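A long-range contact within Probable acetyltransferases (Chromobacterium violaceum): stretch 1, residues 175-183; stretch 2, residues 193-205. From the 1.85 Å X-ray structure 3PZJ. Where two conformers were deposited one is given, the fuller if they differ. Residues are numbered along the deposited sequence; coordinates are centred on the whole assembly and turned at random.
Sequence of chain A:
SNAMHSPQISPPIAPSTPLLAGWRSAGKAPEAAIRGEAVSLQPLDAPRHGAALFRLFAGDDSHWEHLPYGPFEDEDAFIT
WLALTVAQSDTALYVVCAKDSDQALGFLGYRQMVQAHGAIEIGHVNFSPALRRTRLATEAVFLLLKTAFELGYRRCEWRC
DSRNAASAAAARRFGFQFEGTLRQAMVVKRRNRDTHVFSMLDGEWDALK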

ATOM      1  N   GLY A 175     -17.930 -11.532  -0.848  1.00 31.63           N
ATOM      2  CA  GLY A 175     -18.265 -10.924   0.411  1.00 30.17           C
ATOM      3  C   GLY A 175     -17.279  -9.841   0.879  1.00 28.44           C
ATOM      4  O   GLY A 175     -17.368  -9.418   2.006  1.00 28.24           O
ATOM      5  N   PHE A 176     -16.334  -9.426   0.043  1.00 26.39           N
ATOM      6  CA  PHE A 176     -15.542  -8.229   0.313  1.00 26.26           C
ATOM      7  C   PHE A 176     -16.466  -7.010   0.253  1.00 27.14           C
ATOM      8  O   PHE A 176     -17.442  -6.985  -0.551  1.00 27.06           O
ATOM      9  CB  PHE A 176     -14.442  -8.055  -0.742  1.00 24.04           C
ATOM     10  CG  PHE A 176     -13.391  -9.142  -0.741  1.00 25.17           C
ATOM     11  CD1 PHE A 176     -12.231  -9.005  -0.014  1.00 24.83           C
ATOM     12  CD2 PHE A 176     -13.556 -10.330  -1.507  1.00 28.90           C
ATOM     13  CE1 PHE A 176     -11.222  -9.987  -0.056  1.00 25.89           C
ATOM     14  CE2 PHE A 176     -12.544 -11.340  -1.512  1.00 24.70           C
ATOM     15  CZ  PHE A 176     -11.428 -11.146  -0.803  1.00 23.85           C
ATOM     16  N   GLN A 177     -16.165  -6.004   1.062  1.00 25.97           N
ATOM     17  CA  GLN A 177     -16.902  -4.768   1.058  1.00 25.22           C
ATOM     18  C   GLN A 177     -16.146  -3.727   0.276  1.00 24.26           C
ATOM     19  O   GLN A 177     -14.913  -3.595   0.458  1.00 21.58           O
ATOM     20  CB  GLN A 177     -17.020  -4.262   2.496  1.00 27.39           C
ATOM     21  CG  GLN A 177     -17.708  -5.199   3.486  1.00 33.29           C
ATOM     22  CD  GLN A 177     -19.058  -5.664   2.955  1.00 39.30           C
ATOM     23  OE1 GLN A 177     -19.289  -6.875   2.731  1.00 38.92           O
ATOM     24  NE2 GLN A 177     -19.931  -4.701   2.695  1.00 32.73           N
ATOM     25  N   PHE A 178     -16.874  -2.897  -0.463  1.00 22.55           N
ATOM     26  CA  PHE A 178     -16.244  -1.809  -1.217  1.00 23.08           C
ATOM     27  C   PHE A 178     -15.868  -0.708  -0.294  1.00 23.77           C
ATOM     28  O   PHE A 178     -16.719  -0.282   0.514  1.00 21.85           O
ATOM     29  CB  PHE A 178     -17.217  -1.267  -2.304  1.00 23.65           C
ATOM     30  CG  PHE A 178     -16.669  -0.139  -3.074  1.00 23.51           C
ATOM     31  CD1 PHE A 178     -15.546  -0.296  -3.837  1.00 21.72           C
ATOM     32  CD2 PHE A 178     -17.225   1.124  -2.948  1.00 21.91           C
ATOM     33  CE1 PHE A 178     -14.985   0.848  -4.549  1.00 22.76           C
ATOM     34  CE2 PHE A 178     -16.685   2.247  -3.637  1.00 23.47           C
ATOM     35  CZ  PHE A 178     -15.566   2.075  -4.446  1.00 25.04           C
ATOM     36  N   GLU A 179     -14.604  -0.232  -0.371  1.00 20.93           N
ATOM     37  CA  GLU A 179     -14.154   0.834   0.489  1.00 21.52           C
ATOM     38  C   GLU A 179     -13.986   2.185  -0.247  1.00 22.58           C
ATOM     39  O   GLU A 179     -14.245   3.240   0.320  1.00 23.59           O
ATOM     40  CB  GLU A 179     -12.825   0.464   1.180  1.00 20.78           C
ATOM     41  CG  GLU A 179     -13.021  -0.564   2.269  1.00 19.25           C
ATOM     42  CD  GLU A 179     -11.762  -0.923   2.984  1.00 22.06           C
ATOM     43  OE1 GLU A 179     -10.663  -0.866   2.394  1.00 22.60           O
ATOM     44  OE2 GLU A 179     -11.895  -1.396   4.125  1.00 24.36           O
ATOM     45  N   GLY A 180     -13.507   2.148  -1.456  1.00 23.07           N
ATOM     46  CA  GLY A 180     -13.368   3.346  -2.248  1.00 23.12           C
ATOM     47  C   GLY A 180     -12.465   3.103  -3.439  1.00 22.39           C
ATOM     48  O   GLY A 180     -12.007   1.960  -3.650  1.00 24.37           O
ATOM     49  N   THR A 181     -12.243   4.161  -4.200  1.00 21.08           N
ATOM     50  CA  THR A 181     -11.483   4.137  -5.402  1.00 20.91           C
ATOM     51  C   THR A 181     -10.337   5.139  -5.361  1.00 21.33           C
ATOM     52  O   THR A 181     -10.517   6.284  -5.118  1.00 22.54           O
ATOM     53  CB  THR A 181     -12.352   4.462  -6.617  1.00 22.74           C
ATOM     54  OG1 THR A 181     -13.448   3.566  -6.708  1.00 21.65           O
ATOM     55  CG2 THR A 181     -11.526   4.419  -7.887  1.00 25.22           C
ATOM     56  N   LEU A 182      -9.153   4.609  -5.604  1.00 21.09           N
ATOM     57  CA  LEU A 182      -7.924   5.349  -5.680  0.50 21.13           C
ATOM     58  C   LEU A 182      -7.772   5.874  -7.125  1.00 21.24           C
ATOM     59  O   LEU A 182      -7.395   5.128  -8.055  1.00 22.28           O
ATOM     60  CB  LEU A 182      -6.756   4.472  -5.265  0.50 20.93           C
ATOM     61  CG  LEU A 182      -6.404   4.321  -3.794  0.50 23.08           C
ATOM     62  CD1 LEU A 182      -7.592   4.521  -2.854  0.50 27.73           C
ATOM     63  CD2 LEU A 182      -5.605   3.017  -3.537  0.50 24.25           C
ATOM     64  N   ARG A 183      -8.057   7.171  -7.309  1.00 22.34           N
ATOM     65  CA  ARG A 183      -8.081   7.735  -8.604  1.00 22.96           C
ATOM     66  C   ARG A 183      -6.661   7.991  -9.123  1.00 23.99           C
ATOM     67  O   ARG A 183      -5.844   8.525  -8.404  1.00 24.89           O
ATOM     68  CB  ARG A 183      -8.854   9.047  -8.578  1.00 25.17           C
ATOM     69  CG  ARG A 183     -10.291   8.960  -7.896  1.00 26.06           C
ATOM     70  CD  ARG A 183     -10.812  10.383  -7.660  1.00 27.72           C
ATOM     71  NE  ARG A 183      -9.864  11.084  -6.793  1.00 27.89           N
ATOM     72  CZ  ARG A 183      -9.761  12.403  -6.708  1.00 29.07           C
ATOM     73  NH1 ARG A 183     -10.587  13.180  -7.413  1.00 28.71           N
ATOM     74  NH2 ARG A 183      -8.869  12.950  -5.887  1.00 28.05           N
ATOM     75  N   ARG A 193      -5.224   4.158 -14.746  1.00 28.30           N
ATOM     76  CA  ARG A 193      -5.921   3.181 -13.928  1.00 25.27           C
ATOM     77  C   ARG A 193      -6.343   3.815 -12.630  1.00 23.07           C
ATOM     78  O   ARG A 193      -5.547   4.385 -11.967  1.00 24.70           O
ATOM     79  CB  ARG A 193      -5.048   1.996 -13.585  1.00 25.74           C
ATOM     80  CG  ARG A 193      -5.621   1.192 -12.462  1.00 26.09           C
ATOM     81  CD  ARG A 193      -5.171  -0.247 -12.442  1.00 40.97           C
ATOM     82  NE  ARG A 193      -5.324  -0.825 -11.124  1.00 35.21           N
ATOM     83  CZ  ARG A 193      -5.082  -2.073 -10.779  1.00 29.91           C
ATOM     84  NH1 ARG A 193      -5.277  -2.416  -9.547  1.00 27.98           N
ATOM     85  NH2 ARG A 193      -4.647  -2.962 -11.620  1.00 29.12           N
ATOM     86  N   ASP A 194      -7.619   3.728 -12.320  1.00 23.64           N
ATOM     87  CA  ASP A 194      -8.150   4.005 -11.010  1.00 22.66           C
ATOM     88  C   ASP A 194      -8.368   2.657 -10.399  1.00 23.56           C
ATOM     89  O   ASP A 194      -8.927   1.718 -11.025  1.00 24.53           O
ATOM     90  CB  ASP A 194      -9.549   4.680 -11.077  1.00 23.33           C
ATOM     91  CG  ASP A 194      -9.571   6.011 -11.844  1.00 25.48           C
ATOM     92  OD1 ASP A 194      -8.595   6.751 -11.950  1.00 24.33           O
ATOM     93  OD2 ASP A 194     -10.622   6.330 -12.315  1.00 30.50           O
ATOM     94  N   THR A 195      -8.015   2.517  -9.143  1.00 24.13           N
ATOM     95  CA  THR A 195      -8.119   1.255  -8.465  1.00 22.77           C
ATOM     96  C   THR A 195      -9.250   1.187  -7.464  1.00 22.61           C
ATOM     97  O   THR A 195      -9.276   1.937  -6.576  1.00 22.35           O
ATOM     98  CB  THR A 195      -6.839   0.969  -7.707  1.00 22.33           C
ATOM     99  OG1 THR A 195      -5.786   0.798  -8.631  1.00 22.14           O
ATOM    100  CG2 THR A 195      -7.015  -0.273  -6.862  1.00 20.80           C
ATOM    101  N   HIS A 196     -10.138   0.226  -7.605  1.00 21.64           N
ATOM    102  CA  HIS A 196     -11.123  -0.035  -6.570  1.00 22.17           C
ATOM    103  C   HIS A 196     -10.488  -0.868  -5.459  1.00 22.64           C
ATOM    104  O   HIS A 196      -9.783  -1.892  -5.762  1.00 23.02           O
ATOM    105  CB  HIS A 196     -12.300  -0.871  -7.125  1.00 22.68           C
ATOM    106  CG  HIS A 196     -13.203  -0.171  -8.109  1.00 25.80           C
ATOM    107  ND1 HIS A 196     -13.468   1.180  -8.095  1.00 24.35           N
ATOM    108  CD2 HIS A 196     -13.980  -0.699  -9.103  1.00 27.88           C
ATOM    109  CE1 HIS A 196     -14.355   1.461  -9.051  1.00 27.00           C
ATOM    110  NE2 HIS A 196     -14.661   0.342  -9.684  1.00 25.42           N
ATOM    111  N   VAL A 197     -10.754  -0.491  -4.201  1.00 22.08           N
ATOM    112  CA  VAL A 197     -10.294  -1.248  -3.034  1.00 20.74           C
ATOM    113  C   VAL A 197     -11.471  -1.813  -2.290  1.00 20.09           C
ATOM    114  O   VAL A 197     -12.449  -1.086  -1.959  1.00 21.74           O
ATOM    115  CB  VAL A 197      -9.430  -0.387  -2.075  1.00 21.93           C
ATOM    116  CG1 VAL A 197      -8.952  -1.241  -0.855  1.00 19.06           C
ATOM    117  CG2 VAL A 197      -8.237   0.228  -2.816  1.00 22.57           C
ATOM    118  N   PHE A 198     -11.418  -3.128  -2.078  1.00 19.07           N
ATOM    119  CA  PHE A 198     -12.375  -3.871  -1.341  1.00 18.98           C
ATOM    120  C   PHE A 198     -11.660  -4.558  -0.163  1.00 20.58           C
ATOM    121  O   PHE A 198     -10.494  -4.829  -0.269  1.00 21.90           O
ATOM    122  CB  PHE A 198     -12.981  -4.979  -2.172  1.00 20.56           C
ATOM    123  CG  PHE A 198     -13.672  -4.527  -3.423  1.00 20.75           C
ATOM    124  CD1 PHE A 198     -15.061  -4.378  -3.454  1.00 24.05           C
ATOM    125  CD2 PHE A 198     -12.967  -4.354  -4.607  1.00 22.06           C
ATOM    126  CE1 PHE A 198     -15.706  -3.993  -4.636  1.00 25.86           C
ATOM    127  CE2 PHE A 198     -13.611  -3.976  -5.758  1.00 21.77           C
ATOM    128  CZ  PHE A 198     -14.974  -3.751  -5.761  1.00 22.68           C
ATOM    129  N   SER A 199     -12.379  -4.931   0.892  1.00 19.81           N
ATOM    130  CA  SER A 199     -11.778  -5.630   2.000  1.00 20.16           C
ATOM    131  C   SER A 199     -12.717  -6.524   2.739  1.00 21.62           C
ATOM    132  O   SER A 199     -13.937  -6.335   2.713  1.00 22.05           O
ATOM    133  CB  SER A 199     -11.138  -4.657   3.003  1.00 20.78           C
ATOM    134  OG  SER A 199     -12.133  -4.037   3.797  1.00 21.58           O
HETATM  135  N   MSE A 200     -12.123  -7.504   3.418  1.00 21.51           N
HETATM  136  CA  MSE A 200     -12.824  -8.418   4.308  1.00 20.33           C
HETATM  137  C   MSE A 200     -12.065  -8.488   5.632  1.00 21.42           C
HETATM  138  O   MSE A 200     -10.896  -8.870   5.675  1.00 21.64           O
HETATM  139  CB  MSE A 200     -12.926  -9.808   3.680  1.00 22.77           C
HETATM  140  CG  MSE A 200     -12.775 -10.950   4.673  1.00 26.16           C
HETATM  141 SE   MSE A 200     -14.125 -12.338   4.433  0.80 35.66          SE
HETATM  142  CE  MSE A 200     -15.723 -11.225   4.523  1.00 18.68           C
ATOM    143  N   LEU A 201     -12.744  -8.108   6.708  1.00 22.52           N
ATOM    144  CA  LEU A 201     -12.164  -7.993   8.001  1.00 22.01           C
ATOM    145  C   LEU A 201     -12.315  -9.306   8.725  1.00 22.14           C
ATOM    146  O   LEU A 201     -13.207 -10.122   8.404  1.00 22.82           O
ATOM    147  CB  LEU A 201     -12.881  -6.924   8.783  1.00 22.98           C
ATOM    148  CG  LEU A 201     -12.925  -5.503   8.245  1.00 21.05           C
ATOM    149  CD1 LEU A 201     -13.391  -4.549   9.322  1.00 27.70           C
ATOM    150  CD2 LEU A 201     -11.499  -5.081   7.768  1.00 19.36           C
ATOM    151  N   ASP A 202     -11.491  -9.498   9.749  1.00 23.67           N
ATOM    152  CA  ASP A 202     -11.540 -10.721  10.507  1.00 25.97           C
ATOM    153  C   ASP A 202     -12.932 -10.948  11.113  1.00 28.50           C
ATOM    154  O   ASP A 202     -13.406 -12.067  11.153  1.00 28.74           O
ATOM    155  CB  ASP A 202     -10.412 -10.837  11.553  1.00 25.79           C
ATOM    156  CG  ASP A 202     -10.277  -9.670  12.525  1.00 28.31           C
ATOM    157  OD1 ASP A 202     -10.995  -8.686  12.425  1.00 27.28           O
ATOM    158  OD2 ASP A 202      -9.377  -9.759  13.422  1.00 32.28           O
ATOM    159  N   GLY A 203     -13.553  -9.917  11.634  1.00 29.17           N
ATOM    160  CA  GLY A 203     -14.874 -10.083  12.210  1.00 31.33           C
ATOM    161  C   GLY A 203     -15.948 -10.396  11.204  1.00 31.59           C
ATOM    162  O   GLY A 203     -16.944 -11.030  11.567  1.00 31.78           O
ATOM    163  N   GLU A 204     -15.745 -10.013   9.960  1.00 29.68           N
ATOM    164  CA  GLU A 204     -16.709 -10.321   8.902  1.00 31.17           C
ATOM    165  C   GLU A 204     -16.612 -11.766   8.487  1.00 30.83           C
ATOM    166  O   GLU A 204     -17.643 -12.423   8.233  1.00 31.10           O
ATOM    167  CB  GLU A 204     -16.487  -9.402   7.692  1.00 30.73           C
ATOM    168  CG  GLU A 204     -16.967  -8.059   7.985  1.00 31.79           C
ATOM    169  CD  GLU A 204     -16.441  -6.983   7.041  1.00 32.70           C
ATOM    170  OE1 GLU A 204     -15.538  -7.160   6.156  1.00 24.98           O
ATOM    171  OE2 GLU A 204     -16.983  -5.911   7.221  1.00 35.77           O
ATOM    172  N   TRP A 205     -15.382 -12.264   8.511  1.00 30.58           N
ATOM    173  CA  TRP A 205     -15.064 -13.626   8.155  1.00 32.39           C
ATOM    174  C   TRP A 205     -15.769 -14.508   9.148  1.00 36.04           C
ATOM    175  O   TRP A 205     -16.423 -15.443   8.746  1.00 35.85           O
ATOM    176  CB  TRP A 205     -13.555 -13.888   8.189  1.00 31.68           C
ATOM    177  CG  TRP A 205     -13.195 -15.305   7.993  1.00 30.06           C
ATOM    178  CD1 TRP A 205     -12.716 -16.157   8.912  1.00 34.37           C
ATOM    179  CD2 TRP A 205     -13.335 -16.066   6.761  1.00 31.11           C
ATOM    180  NE1 TRP A 205     -12.545 -17.410   8.350  1.00 32.74           N
ATOM    181  CE2 TRP A 205     -12.906 -17.369   7.031  1.00 34.52           C
ATOM    182  CE3 TRP A 205     -13.806 -15.763   5.477  1.00 34.67           C
ATOM    183  CZ2 TRP A 205     -12.915 -18.380   6.059  1.00 35.32           C
ATOM    184  CZ3 TRP A 205     -13.829 -16.783   4.509  1.00 34.20           C
ATOM    185  CH2 TRP A 205     -13.363 -18.052   4.810  1.00 32.37           C
TER

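The apolar centre of this contact is made of buried side chains. V197, which has the largest area covered by the opposing stretch, packs against L182, with CG2 of V197 3.9 Å from CD2 of L182. A second buried group forms around F176, just before the strand begins. Its CB lies 3.7 Å from CB of F198, and its CD1 is 3.8 Å from CB of M200, a selenomethionine. The methyl group of M200 reaches the start of the stretch, where CE stands 3.5 Å from O of G175.

F178 is an exposed ring laid against F198 and H196, on the other face of the sheet from V197 and L182. F178 and F198 face one another as a non-hydrogen-bonded antiparallel pair, their CA atoms 4.4 Å apart, so both side chains leave the sheet on the same side. The edge of the F178 ring is directed toward the face of F198: the centroids lie 5.5 Å apart, the planes meet at 63°, and CD1 of F178 comes within 3.8 Å of CE1 of F198. The same F178 ring turns its edge toward the face of H196 in an offset arrangement, again with centroids 5.5 Å apart but with planes nearly perpendicular at 88°. A single t rotamer at F178 (chi1 178°) thus serves two aromatic neighbours.

These side chains are held in register by backbone pairing, with strand axes at 165°, close to antiparallel. Q177 and S199 exchange two bonds, N of Q177 to O of S199 at 2.8 Å and N of S199 to O of Q177 at 2.9 Å. L182 and T195 do the same: N of L182 to O of T195 is 2.8 Å, and N of T195 to O of L182 is 2.9 Å. Between them the register shifts by one residue, forming a beta bulge between F178 and G180. The evidence is a shared acceptor: O of V197 receives N of E179 at 2.8 Å and, weakly, N of G180 at 3.4 Å, while N of V197 donates to O of G180 at 2.8 Å. The backbone angles of G180 (phi 165°, psi -178°) would jam a CB against the preceding carbonyl oxygen, so the backbone here itself calls for glycine. CA-H...O contacts supplement the ladder, the shortest running from CA of F198 to O of Q177 at 3.1 Å.

Polar side chains complete the contact. At the bulge, E179 has its CA-to-CB bond toward the other strand, and its OE2 accepts a hydrogen bond from OG of S199 at 2.7 Å. T181 and H196, a non-hydrogen-bonded pair in backbone terms, are joined instead through their side chains: OG1 of T181 and ND1 of H196 share a hydrogen bond of 2.8 Å, and OG1 lies near the imidazole plane, the favourable direction whichever of the two atoms donates. Beyond them, CG2 of T181 touches CB of D194 at 3.8 Å, and CA of R183 approaches OD1 of D194 at 3.5 Å.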